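Local coordinates for xylooligosaccharide oxidase (Myceliophthora thermophila, PDB 5K8E), which oxidises the C1 hydroxyl of xylooligosaccharides and related sugars to lactones with a bicovalently bound FAD, reducing oxygen to hydrogen peroxide, at residues E268-V273 / L285-A290; T154-G159 / G327-T332; S51-R56 / E340-K345. All blocks are in the same frame, centred on the assembly; numbering follows the deposited sequence.

Contact 1: residues E268-V273 / L285-A290. With NAG (2-acetamido-2-deoxy-beta-D-glucopyranose), chain G.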
loop_
_atom_site.group_PDB
_atom_site.type_symbol
_atom_site.label_atom_id
_atom_site.label_comp_id
_atom_site.label_asym_id
_atom_site.label_seq_id
_atom_site.Cartn_x
_atom_site.Cartn_y
_atom_site.Cartn_z
ATOM N N GLU A 268 -8.138 -14.452 -14.099
ATOM C CA GLU A 268 -7.897 -13.327 -15.011
ATOM C C GLU A 268 -8.614 -12.051 -14.599
ATOM O O GLU A 268 -8.300 -10.970 -15.105
ATOM C CB GLU A 268 -8.355 -13.693 -16.433
ATOM C CG GLU A 268 -7.595 -14.854 -17.061
ATOM C CD GLU A 268 -8.154 -16.222 -16.719
ATOM O OE1 GLU A 268 -9.173 -16.329 -16.014
ATOM O OE2 GLU A 268 -7.571 -17.220 -17.180
ATOM N N MET A 269 -9.584 -12.175 -13.694
ATOM C CA MET A 269 -10.446 -11.062 -13.333
ATOM C C MET A 269 -9.940 -10.387 -12.053
ATOM O O MET A 269 -9.590 -11.059 -11.087
ATOM C CB MET A 269 -11.890 -11.557 -13.151
ATOM C CG MET A 269 -12.892 -10.442 -12.915
ATOM S SD MET A 269 -14.597 -10.998 -12.775
ATOM C CE MET A 269 -14.965 -11.502 -14.447
ATOM N N ASN A 270 -9.891 -9.058 -12.080
ATOM C CA ASN A 270 -9.464 -8.248 -10.946
ATOM C C ASN A 270 -10.499 -7.146 -10.776
ATOM O O ASN A 270 -10.801 -6.420 -11.735
ATOM C CB ASN A 270 -8.079 -7.639 -11.193
ATOM C CG ASN A 270 -7.013 -8.688 -11.456
ATOM O OD1 ASN A 270 -6.238 -9.035 -10.569
ATOM N ND2 ASN A 270 -6.992 -9.222 -12.678
ATOM N N MET A 271 -11.035 -7.000 -9.568
ATOM C CA MET A 271 -12.225 -6.191 -9.388
ATOM C C MET A 271 -12.377 -5.659 -7.965
ATOM O O MET A 271 -11.820 -6.211 -7.017
ATOM C CB MET A 271 -13.441 -7.045 -9.768
ATOM C CG MET A 271 -14.752 -6.301 -9.920
ATOM S SD MET A 271 -15.985 -7.293 -10.790
ATOM C CE MET A 271 -16.133 -8.721 -9.701
ATOM N N ARG A 272 -13.155 -4.589 -7.849
ATOM C CA ARG A 272 -13.446 -3.943 -6.590
ATOM C C ARG A 272 -14.791 -3.253 -6.666
ATOM O O ARG A 272 -15.270 -2.915 -7.759
ATOM C CB ARG A 272 -12.371 -2.891 -6.264
ATOM C CG ARG A 272 -12.429 -1.633 -7.122
ATOM C CD ARG A 272 -11.177 -0.793 -6.957
ATOM N NE ARG A 272 -11.246 0.467 -7.695
ATOM C CZ ARG A 272 -10.254 1.350 -7.741
ATOM N NH1 ARG A 272 -9.123 1.112 -7.092
ATOM N NH2 ARG A 272 -10.387 2.467 -8.437
ATOM N N VAL A 273 -15.388 -3.035 -5.503
ATOM C CA VAL A 273 -16.500 -2.117 -5.395
ATOM C C VAL A 273 -15.935 -0.744 -5.067
ATOM O O VAL A 273 -15.097 -0.628 -4.170
ATOM C CB VAL A 273 -17.450 -2.517 -4.263
ATOM C CG1 VAL A 273 -18.520 -1.450 -4.063
ATOM C CG2 VAL A 273 -18.059 -3.880 -4.547
ATOM N N LEU A 285 -10.595 -4.963 -14.022
ATOM C CA LEU A 285 -9.623 -5.089 -15.087
ATOM C C LEU A 285 -9.468 -6.584 -15.357
ATOM O O LEU A 285 -9.041 -7.334 -14.478
ATOM C CB LEU A 285 -8.279 -4.469 -14.695
ATOM C CG LEU A 285 -7.271 -4.339 -15.849
ATOM C CD1 LEU A 285 -7.658 -3.205 -16.781
ATOM C CD2 LEU A 285 -5.855 -4.139 -15.337
ATOM N N TYR A 286 -9.853 -7.000 -16.557
ATOM C CA TYR A 286 -9.806 -8.396 -16.974
ATOM C C TYR A 286 -8.584 -8.586 -17.842
ATOM O O TYR A 286 -8.388 -7.850 -18.798
ATOM C CB TYR A 286 -11.065 -8.750 -17.778
ATOM C CG TYR A 286 -11.172 -10.213 -18.138
ATOM C CD1 TYR A 286 -11.626 -11.144 -17.208
ATOM C CD2 TYR A 286 -10.791 -10.671 -19.398
ATOM C CE1 TYR A 286 -11.708 -12.490 -17.520
ATOM C CE2 TYR A 286 -10.875 -12.017 -19.725
ATOM C CZ TYR A 286 -11.336 -12.921 -18.776
ATOM O OH TYR A 286 -11.433 -14.253 -19.090
ATOM N N HIS A 287 -7.759 -9.567 -17.498
ATOM C CA HIS A 287 -6.527 -9.825 -18.233
ATOM C C HIS A 287 -6.825 -10.688 -19.443
ATOM O O HIS A 287 -6.601 -11.896 -19.437
ATOM C CB HIS A 287 -5.499 -10.464 -17.322
ATOM C CG HIS A 287 -4.928 -9.513 -16.327
ATOM N ND1 HIS A 287 -3.618 -9.573 -15.916
ATOM C CD2 HIS A 287 -5.474 -8.450 -15.693
ATOM C CE1 HIS A 287 -3.386 -8.609 -15.044
ATOM N NE2 HIS A 287 -4.498 -7.913 -14.889
ATOM N N GLY A 288 -7.354 -10.032 -20.467
ATOM C CA GLY A 288 -7.843 -10.677 -21.672
ATOM C C GLY A 288 -8.713 -9.692 -22.444
ATOM O O GLY A 288 -8.863 -8.542 -22.027
ATOM N N ASN A 289 -9.296 -10.150 -23.552
ATOM C CA ASN A 289 -10.090 -9.287 -24.425
ATOM C C ASN A 289 -11.548 -9.157 -23.975
ATOM O O ASN A 289 -11.988 -9.838 -23.051
ATOM C CB ASN A 289 -9.994 -9.754 -25.888
ATOM C CG ASN A 289 -10.507 -11.167 -26.106
ATOM O OD1 ASN A 289 -11.435 -11.624 -25.441
ATOM N ND2 ASN A 289 -9.910 -11.860 -27.065
ATOM N N ALA A 290 -12.283 -8.279 -24.645
ATOM C CA ALA A 290 -13.663 -7.955 -24.289
ATOM C C ALA A 290 -14.618 -9.135 -24.366
ATOM O O ALA A 290 -15.476 -9.269 -23.507
ATOM C CB ALA A 290 -14.175 -6.821 -25.165
HETATM C C1 NAG G . -10.306 -13.215 -27.356
HETATM C C2 NAG G . -9.937 -13.372 -28.832
HETATM C C3 NAG G . -10.028 -14.826 -29.282
HETATM C C4 NAG G . -9.334 -15.777 -28.311
HETATM C C5 NAG G . -9.633 -15.448 -26.855
HETATM C C6 NAG G . -8.658 -16.178 -25.947
HETATM C C7 NAG G . -10.250 -11.629 -30.523
HETATM C C8 NAG G . -11.204 -10.770 -31.297
HETATM N N2 NAG G . -10.767 -12.490 -29.647
HETATM O O3 NAG G . -9.363 -14.947 -30.517
HETATM O O4 NAG G . -9.745 -17.104 -28.582
HETATM O O5 NAG G . -9.483 -14.070 -26.598
HETATM O O6 NAG G . -9.274 -16.352 -24.695
HETATM O O7 NAG G . -9.040 -11.520 -30.726
HETATM O O HOH W 1 -11.683 -15.945 -17.166
#
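Y286 faces M269 as a non-hydrogen-bonded antiparallel pair (CA-CA 4.6 Å) at the open end of the beta hairpin formed by strands 269-276 and 279-286. The tyrosine's CB lies on the sheet face it shares with M269. CG is anti to the backbone N (chi1 -174°), which leans the ring over the beginning of the first strand. CD1 then meets CA and CB of M269, while CE1 comes to 3.7 Å from E268 CB, a CH-pi contact over the ring face. At the tip, a water lies 2.6 Å from Y286 OH and donates to E268 OE1; the glutamate thus meets the tyrosine twice, its CB over the ring and its carboxylate through the water. Helix 290-304 covers this face through A292, A296 and I297, and its N-cap residue N289 carries a glycan on ND2.

On the opposite face lie the side chains of N270 and L285, the hydrogen-bonded pair. L285 N gives a firm bond to N270 O (2.7 Å), whereas N270 N and ND2 both reach L285 O weakly; the better partner of ND2 is S175 OG. The N270 and H287 side chains cross at about a right angle, their planes 35° apart and ND2 lying 3.5 Å from H287 CD2. Beyond the M269/Y286 pair, H287 N donates to E268 O (2.8 Å) almost straight, at 170°. The chemistry thus divides by face, aromatic and aliphatic packing with one bridging water beside Y286, a polar amide and imidazole beside L285, and two strong backbone bonds fix the register of the strand that goes on to present substrate-binding R272.

Contact 2: residues T154-G159 / G327-T332. With FAD (flavin-adenine dinucleotide), chain D.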
loop_
_atom_site.group_PDB
_atom_site.type_symbol
_atom_site.label_atom_id
_atom_site.label_comp_id
_atom_site.label_asym_id
_atom_site.label_seq_id
_atom_site.Cartn_x
_atom_site.Cartn_y
_atom_site.Cartn_z
ATOM N N THR A 154 -2.247 1.008 -8.203
ATOM C CA THR A 154 -2.546 2.086 -9.113
ATOM C C THR A 154 -1.951 3.324 -8.449
ATOM O O THR A 154 -1.664 3.329 -7.253
ATOM C CB THR A 154 -4.070 2.256 -9.266
ATOM O OG1 THR A 154 -4.635 2.624 -7.998
ATOM C CG2 THR A 154 -4.711 0.966 -9.714
ATOM N N CYS A 155 -1.752 4.390 -9.187
ATOM C CA CYS A 155 -1.182 5.577 -8.562
ATOM C C CYS A 155 0.290 5.592 -8.916
ATOM O O CYS A 155 1.124 5.016 -8.202
ATOM C CB CYS A 155 -1.336 5.604 -7.026
ATOM S SG CYS A 155 -2.998 5.799 -6.319
ATOM N N PRO A 156 0.615 6.252 -10.023
ATOM C CA PRO A 156 1.986 6.249 -10.529
ATOM C C PRO A 156 3.021 6.946 -9.642
ATOM O O PRO A 156 4.215 6.665 -9.777
ATOM C CB PRO A 156 1.869 6.967 -11.878
ATOM C CG PRO A 156 0.543 7.647 -11.875
ATOM C CD PRO A 156 -0.334 6.849 -10.974
ATOM N N GLY A 157 2.585 7.838 -8.757
ATOM C CA GLY A 157 3.519 8.586 -7.889
ATOM C C GLY A 157 3.942 7.842 -6.624
ATOM O O GLY A 157 4.831 8.291 -5.883
ATOM N N VAL A 158 3.299 6.712 -6.365
ATOM C CA VAL A 158 3.601 5.922 -5.188
ATOM C C VAL A 158 5.011 5.354 -5.278
ATOM O O VAL A 158 5.420 4.831 -6.316
ATOM C CB VAL A 158 2.567 4.802 -4.999
ATOM C CG1 VAL A 158 3.005 3.781 -3.961
ATOM C CG2 VAL A 158 1.237 5.422 -4.597
ATOM N N GLY A 159 5.735 5.444 -4.166
ATOM C CA GLY A 159 7.091 4.953 -4.092
ATOM C C GLY A 159 7.106 3.457 -3.923
ATOM O O GLY A 159 6.274 2.895 -3.225
ATOM N N GLY A 327 -2.265 12.427 -15.180
ATOM C CA GLY A 327 -1.750 12.764 -16.505
ATOM C C GLY A 327 -0.360 12.179 -16.649
ATOM O O GLY A 327 -0.066 11.455 -17.605
ATOM N N GLU A 328 0.485 12.478 -15.668
ATOM C CA GLU A 328 1.840 11.947 -15.617
ATOM C C GLU A 328 1.866 10.479 -15.173
ATOM O O GLU A 328 1.282 10.119 -14.142
ATOM C CB GLU A 328 2.704 12.791 -14.673
ATOM C CG GLU A 328 3.560 13.831 -15.374
ATOM C CD GLU A 328 4.740 13.208 -16.115
ATOM O OE1 GLU A 328 5.892 13.308 -15.617
ATOM O OE2 GLU A 328 4.519 12.604 -17.193
ATOM N N ILE A 329 2.544 9.637 -15.950
ATOM C CA ILE A 329 2.728 8.243 -15.577
ATOM C C ILE A 329 4.175 7.956 -15.221
ATOM O O ILE A 329 4.450 7.428 -14.146
ATOM C CB ILE A 329 2.292 7.297 -16.702
ATOM C CG1 ILE A 329 0.823 7.547 -17.060
ATOM C CG2 ILE A 329 2.511 5.848 -16.295
ATOM C CD1 ILE A 329 -0.162 7.145 -15.984
ATOM N N ASP A 330 5.093 8.278 -16.129
ATOM C CA ASP A 330 6.520 8.031 -15.902
ATOM C C ASP A 330 7.103 9.166 -15.073
ATOM O O ASP A 330 7.815 10.022 -15.576
ATOM C CB ASP A 330 7.268 7.867 -17.230
ATOM C CG ASP A 330 8.700 7.368 -17.046
ATOM O OD1 ASP A 330 9.107 7.057 -15.899
ATOM O OD2 ASP A 330 9.436 7.298 -18.052
ATOM N N ILE A 331 6.793 9.150 -13.785
ATOM C CA ILE A 331 7.184 10.217 -12.873
ATOM C C ILE A 331 8.536 9.932 -12.226
ATOM O O ILE A 331 8.699 8.925 -11.526
ATOM C CB ILE A 331 6.143 10.418 -11.754
ATOM C CG1 ILE A 331 4.741 10.622 -12.337
ATOM C CG2 ILE A 331 6.522 11.626 -10.898
ATOM C CD1 ILE A 331 3.625 10.462 -11.321
ATOM N N THR A 332 9.490 10.827 -12.468
ATOM C CA THR A 332 10.798 10.804 -11.807
ATOM C C THR A 332 11.251 12.165 -11.261
ATOM O O THR A 332 12.332 12.263 -10.694
ATOM C CB THR A 332 11.897 10.333 -12.776
ATOM O OG1 THR A 332 11.992 11.246 -13.876
ATOM C CG2 THR A 332 11.609 8.931 -13.292
HETATM P PA FAD D . 6.580 6.788 2.135
HETATM O O1A FAD D . 7.833 7.350 1.490
HETATM O O2A FAD D . 5.747 7.726 2.947
HETATM O O5B FAD D . 7.001 5.474 2.977
HETATM C C5B FAD D . 6.008 4.731 3.706
HETATM C C4B FAD D . 6.652 3.883 4.801
HETATM O O4B FAD D . 7.601 2.979 4.212
HETATM C C3B FAD D . 7.415 4.725 5.807
HETATM O O3B FAD D . 7.359 4.111 7.095
HETATM C C2B FAD D . 8.818 4.684 5.258
HETATM O O2B FAD D . 9.831 4.975 6.222
HETATM C C1B FAD D . 8.901 3.277 4.701
HETATM N N9A FAD D . 9.894 3.176 3.617
HETATM C C8A FAD D . 9.932 3.868 2.459
HETATM N N7A FAD D . 10.997 3.494 1.715
HETATM C C5A FAD D . 11.642 2.543 2.428
HETATM C C6A FAD D . 12.847 1.727 2.243
HETATM N N6A FAD D . 13.548 1.889 1.112
HETATM N N1A FAD D . 13.207 0.848 3.198
HETATM C C2A FAD D . 12.494 0.707 4.327
HETATM N N3A FAD D . 11.369 1.414 4.578
HETATM C C4A FAD D . 10.913 2.325 3.667
HETATM N N1 FAD D . -1.726 1.096 -1.904
HETATM C C2 FAD D . -2.155 -0.063 -2.499
HETATM O O2 FAD D . -1.979 -1.162 -1.903
HETATM N N3 FAD D . -2.764 -0.058 -3.708
HETATM C C4 FAD D . -2.971 1.075 -4.404
HETATM O O4 FAD D . -3.536 1.056 -5.515
HETATM C C4X FAD D . -2.532 2.373 -3.832
HETATM N N5 FAD D . -2.721 3.562 -4.471
HETATM C C5X FAD D . -2.287 4.739 -3.928
HETATM C C6 FAD D . -2.458 5.958 -4.597
HETATM C C7 FAD D . -2.030 7.167 -4.037
HETATM C C7M FAD D . -2.263 8.441 -4.827
HETATM C C8 FAD D . -1.352 7.159 -2.704
HETATM C C8M FAD D . -0.823 8.407 -2.002
HETATM C C9 FAD D . -1.185 5.943 -2.045
HETATM C C9A FAD D . -1.618 4.735 -2.595
HETATM N N10 FAD D . -1.469 3.505 -1.908
HETATM C C10 FAD D . -1.896 2.310 -2.510
HETATM C "C1'" FAD D . -0.834 3.423 -0.585
HETATM C "C2'" FAD D . 0.648 3.182 -0.651
HETATM O "O2'" FAD D . 0.791 1.815 -0.997
HETATM C "C3'" FAD D . 1.258 3.468 0.709
HETATM O "O3'" FAD D . 0.982 4.836 1.019
HETATM C "C4'" FAD D . 2.756 3.204 0.681
HETATM O "O4'" FAD D . 3.269 2.777 1.955
HETATM C "C5'" FAD D . 3.477 4.457 0.222
HETATM O "O5'" FAD D . 4.824 4.137 -0.166
HETATM P P FAD D . 5.788 5.383 -0.360
HETATM O O1P FAD D . 7.191 4.858 -0.572
HETATM O O2P FAD D . 5.178 6.283 -1.384
HETATM O O3P FAD D . 5.574 6.124 1.063
#
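P156, in the type I beta turn C155-V158, packs its CB and CG on the loop 327-332; the turn is part of the PCMH-type FAD-binding domain that holds the flavin. The packing is wholly van der Waals, with no hydrogen bond between the two loops. The proline's outer edge does most of the touching: CG lies 3.4 Å from the backbone O of E328, and CB is 3.5 Å from I329 O. The two isoleucines present their CD1 methyls from separate places. I329 has its CB turned from the turn, but with CG1 beside the backbone N (chi1 -58°) the chain bends back and brings CD1 to 4.2 Å from P156 CG, the two side chains crossing at a slant. I331 instead has its CB turned toward the turn, and its extended end (chi2 165°) lays CD1 beside P156 CB and 3.8 Å from G157 N. Helix 316-324 adds to the apolar packing, A324 touching both P156 and I329.

The segment 154-159 also holds the cofactor. T154 N donates to FAD O4, G159 N donates to the phosphate oxygen O2P, and between them C155 SG is joined to FAD C6 by a covalent bond of 1.8 Å.

Contact 3: residues S51-R56 / E340-K345. With FAD (flavin-adenine dinucleotide), chain D.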
loop_
_atom_site.group_PDB
_atom_site.type_symbol
_atom_site.label_atom_id
_atom_site.label_comp_id
_atom_site.label_asym_id
_atom_site.label_seq_id
_atom_site.Cartn_x
_atom_site.Cartn_y
_atom_site.Cartn_z
ATOM N N SER A 51 7.590 17.689 2.222
ATOM C CA SER A 51 6.139 17.829 2.147
ATOM C C SER A 51 5.453 16.470 2.325
ATOM O O SER A 51 5.998 15.425 1.962
ATOM C CB SER A 51 5.721 18.475 0.836
ATOM O OG SER A 51 6.086 17.609 -0.224
ATOM N N PRO A 52 4.273 16.475 2.943
ATOM C CA PRO A 52 3.516 15.240 3.108
ATOM C C PRO A 52 2.692 14.965 1.865
ATOM O O PRO A 52 2.459 15.885 1.076
ATOM C CB PRO A 52 2.595 15.572 4.273
ATOM C CG PRO A 52 2.334 17.036 4.114
ATOM C CD PRO A 52 3.593 17.632 3.548
ATOM N N PHE A 53 2.241 13.729 1.667
ATOM C CA PHE A 53 1.162 13.497 0.711
ATOM C C PHE A 53 -0.141 14.020 1.321
ATOM O O PHE A 53 -0.983 14.619 0.633
ATOM C CB PHE A 53 0.986 12.027 0.340
ATOM C CG PHE A 53 -0.277 11.769 -0.415
ATOM C CD1 PHE A 53 -0.440 12.277 -1.699
ATOM C CD2 PHE A 53 -1.335 11.096 0.172
ATOM C CE1 PHE A 53 -1.619 12.086 -2.391
ATOM C CE2 PHE A 53 -2.524 10.901 -0.522
ATOM C CZ PHE A 53 -2.663 11.401 -1.803
ATOM N N ASN A 54 -0.308 13.763 2.606
ATOM C CA ASN A 54 -1.502 14.190 3.327
ATOM C C ASN A 54 -1.225 15.531 3.997
ATOM O O ASN A 54 -0.515 15.600 4.994
ATOM C CB ASN A 54 -1.918 13.132 4.351
ATOM C CG ASN A 54 -3.269 13.429 4.998
ATOM O OD1 ASN A 54 -3.853 14.512 4.830
ATOM N ND2 ASN A 54 -3.781 12.448 5.744
ATOM N N ASP A 55 -1.781 16.604 3.438
ATOM C CA ASP A 55 -1.531 17.946 3.956
ATOM C C ASP A 55 -2.119 18.177 5.331
ATOM O O ASP A 55 -1.838 19.189 5.944
ATOM C CB ASP A 55 -2.054 19.017 2.993
ATOM C CG ASP A 55 -1.232 19.106 1.742
ATOM O OD1 ASP A 55 0.006 19.094 1.840
ATOM O OD2 ASP A 55 -1.815 19.158 0.649
ATOM N N ARG A 56 -2.923 17.237 5.817
ATOM C CA ARG A 56 -3.378 17.268 7.194
ATOM C C ARG A 56 -2.239 16.999 8.180
ATOM O O ARG A 56 -2.347 17.394 9.330
ATOM C CB ARG A 56 -4.501 16.247 7.401
ATOM C CG ARG A 56 -5.261 16.382 8.703
ATOM C CD ARG A 56 -6.409 15.370 8.788
ATOM N NE ARG A 56 -5.947 13.985 8.926
ATOM C CZ ARG A 56 -5.444 13.444 10.043
ATOM N NH1 ARG A 56 -5.304 14.157 11.154
ATOM N NH2 ARG A 56 -5.069 12.174 10.054
ATOM N N GLU A 340 -3.183 15.764 -0.907
ATOM C CA GLU A 340 -4.592 15.887 -0.585
ATOM C C GLU A 340 -4.710 16.100 0.917
ATOM O O GLU A 340 -3.735 15.960 1.642
ATOM C CB GLU A 340 -5.349 14.627 -1.026
ATOM C CG GLU A 340 -5.201 14.354 -2.506
ATOM C CD GLU A 340 -6.057 13.216 -3.017
ATOM O OE1 GLU A 340 -6.739 12.515 -2.238
ATOM O OE2 GLU A 340 -6.036 13.032 -4.243
ATOM N N THR A 341 -5.900 16.468 1.370
ATOM C CA THR A 341 -6.183 16.640 2.793
ATOM C C THR A 341 -7.292 15.664 3.141
ATOM O O THR A 341 -8.383 15.729 2.562
ATOM C CB THR A 341 -6.646 18.074 3.090
ATOM O OG1 THR A 341 -5.616 18.993 2.705
ATOM C CG2 THR A 341 -6.984 18.268 4.578
ATOM N N PHE A 342 -7.018 14.758 4.075
ATOM C CA PHE A 342 -7.933 13.657 4.327
ATOM C C PHE A 342 -7.680 12.911 5.633
ATOM O O PHE A 342 -6.628 13.064 6.277
ATOM C CB PHE A 342 -7.859 12.659 3.161
ATOM C CG PHE A 342 -6.531 11.963 3.042
ATOM C CD1 PHE A 342 -5.496 12.544 2.343
ATOM C CD2 PHE A 342 -6.328 10.714 3.613
ATOM C CE1 PHE A 342 -4.281 11.905 2.209
ATOM C CE2 PHE A 342 -5.105 10.075 3.498
ATOM C CZ PHE A 342 -4.084 10.676 2.797
ATOM N N TYR A 343 -8.675 12.117 6.011
ATOM C CA TYR A 343 -8.507 11.024 6.974
ATOM C C TYR A 343 -8.861 9.714 6.267
ATOM O O TYR A 343 -9.734 9.692 5.405
ATOM C CB TYR A 343 -9.395 11.232 8.208
ATOM C CG TYR A 343 -9.226 10.146 9.278
ATOM C CD1 TYR A 343 -7.979 9.839 9.787
ATOM C CD2 TYR A 343 -10.317 9.438 9.771
ATOM C CE1 TYR A 343 -7.816 8.860 10.745
ATOM C CE2 TYR A 343 -10.165 8.455 10.739
ATOM C CZ TYR A 343 -8.911 8.177 11.223
ATOM O OH TYR A 343 -8.726 7.199 12.162
ATOM N N SER A 344 -8.168 8.635 6.617
ATOM C CA SER A 344 -8.405 7.332 6.012
ATOM C C SER A 344 -8.291 6.219 7.039
ATOM O O SER A 344 -7.516 6.308 7.989
ATOM C CB SER A 344 -7.400 7.076 4.872
ATOM O OG SER A 344 -7.593 5.812 4.264
ATOM N N LYS A 345 -9.092 5.178 6.834
ATOM C CA LYS A 345 -9.004 3.928 7.589
ATOM C C LYS A 345 -8.965 2.774 6.591
ATOM O O LYS A 345 -9.260 2.939 5.397
ATOM C CB LYS A 345 -10.200 3.757 8.545
ATOM C CG LYS A 345 -10.323 4.844 9.603
ATOM C CD LYS A 345 -11.400 4.556 10.658
ATOM C CE LYS A 345 -10.884 3.694 11.801
ATOM N NZ LYS A 345 -9.973 4.426 12.744
HETATM P PA FAD D . 6.580 6.788 2.135
HETATM O O1A FAD D . 7.833 7.350 1.490
HETATM O O2A FAD D . 5.747 7.726 2.947
HETATM O O5B FAD D . 7.001 5.474 2.977
HETATM C C5B FAD D . 6.008 4.731 3.706
HETATM C C4B FAD D . 6.652 3.883 4.801
HETATM O O4B FAD D . 7.601 2.979 4.212
HETATM C C3B FAD D . 7.415 4.725 5.807
HETATM O O3B FAD D . 7.359 4.111 7.095
HETATM C C2B FAD D . 8.818 4.684 5.258
HETATM O O2B FAD D . 9.831 4.975 6.222
HETATM C C1B FAD D . 8.901 3.277 4.701
HETATM N N9A FAD D . 9.894 3.176 3.617
HETATM C C8A FAD D . 9.932 3.868 2.459
HETATM N N7A FAD D . 10.997 3.494 1.715
HETATM C C5A FAD D . 11.642 2.543 2.428
HETATM C C6A FAD D . 12.847 1.727 2.243
HETATM N N6A FAD D . 13.548 1.889 1.112
HETATM N N1A FAD D . 13.207 0.848 3.198
HETATM C C2A FAD D . 12.494 0.707 4.327
HETATM N N3A FAD D . 11.369 1.414 4.578
HETATM C C4A FAD D . 10.913 2.325 3.667
HETATM N N1 FAD D . -1.726 1.096 -1.904
HETATM C C2 FAD D . -2.155 -0.063 -2.499
HETATM O O2 FAD D . -1.979 -1.162 -1.903
HETATM N N3 FAD D . -2.764 -0.058 -3.708
HETATM C C4 FAD D . -2.971 1.075 -4.404
HETATM O O4 FAD D . -3.536 1.056 -5.515
HETATM C C4X FAD D . -2.532 2.373 -3.832
HETATM N N5 FAD D . -2.721 3.562 -4.471
HETATM C C5X FAD D . -2.287 4.739 -3.928
HETATM C C6 FAD D . -2.458 5.958 -4.597
HETATM C C7 FAD D . -2.030 7.167 -4.037
HETATM C C7M FAD D . -2.263 8.441 -4.827
HETATM C C8 FAD D . -1.352 7.159 -2.704
HETATM C C8M FAD D . -0.823 8.407 -2.002
HETATM C C9 FAD D . -1.185 5.943 -2.045
HETATM C C9A FAD D . -1.618 4.735 -2.595
HETATM N N10 FAD D . -1.469 3.505 -1.908
HETATM C C10 FAD D . -1.896 2.310 -2.510
HETATM C "C1'" FAD D . -0.834 3.423 -0.585
HETATM C "C2'" FAD D . 0.648 3.182 -0.651
HETATM O "O2'" FAD D . 0.791 1.815 -0.997
HETATM C "C3'" FAD D . 1.258 3.468 0.709
HETATM O "O3'" FAD D . 0.982 4.836 1.019
HETATM C "C4'" FAD D . 2.756 3.204 0.681
HETATM O "O4'" FAD D . 3.269 2.777 1.955
HETATM C "C5'" FAD D . 3.477 4.457 0.222
HETATM O "O5'" FAD D . 4.824 4.137 -0.166
HETATM P P FAD D . 5.788 5.383 -0.360
HETATM O O1P FAD D . 7.191 4.858 -0.572
HETATM O O2P FAD D . 5.178 6.283 -1.384
HETATM O O3P FAD D . 5.574 6.124 1.063
HETATM O O HOH W 2 -4.515 19.480 0.230
#
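The loop 51-56 meets the segment 340-345, which runs into strand 341-349, through a single bridge at N54/E340, the end-to-end directions of 53-56 and 340-343 lying 56° apart, with E340 N donating to F53 O (2.9 Å) and D55 N to E340 O (2.7 Å). At N54, CG is anti to the backbone N (chi1 -172°), which lays the amide flat over the F342 ring, planes 10° apart and ND2 3.4 Å above the ring plane. OD1 takes F342 N from one face of its plane and R56 N from the opposite one, the latter closing an Asx turn. ND2 donates to F342 O (3.0 Å) and also serves Y96 O. A leucine here, with no amide, would probably leave F342 N and R56 N without their shared acceptor, F342 O short of one donor and the turn free to open.

F342 O also accepts from R56 NE (2.9 Å), which comes from the opposite face of the carbonyl plane to ND2; the oxygen lies in the guanidinium plane. F53 touches F342 rim to rim, CE2 to CE1 3.4 Å, while FAD C8M sits over the centre of the F53 ring. A water bridges D55 OD2 and T341 OG1.

Strand 409-417 runs alongside, Y414 stacking on F342 and taking E340 OE1, and helix 426-437 packs F426 against R56 and Y343.

In the fold
The three contacts lie around the flavin and its substrate residues. Contacts 2 and 3 touch FAD and have centres about 17 Å apart: C155 of 154-159 is bonded to C6, while 51-56 lies against C8M, the 8alpha carbon to which H94 is linked. Contacts 1 and 3 reach the same sheet, about 30 Å apart between centres. Contact 1 supplies substrate-binding R272, whose side chain is about 11 Å from that of P156 in contact 2, and contact 2 supplies T154. In contact 3, the side chain of F342 is about 7 Å from that of E412 and about 8 Å from that of Y451, two further substrate-binding residues. Along the chain, contact 1 nests within contact 2, and that within contact 3.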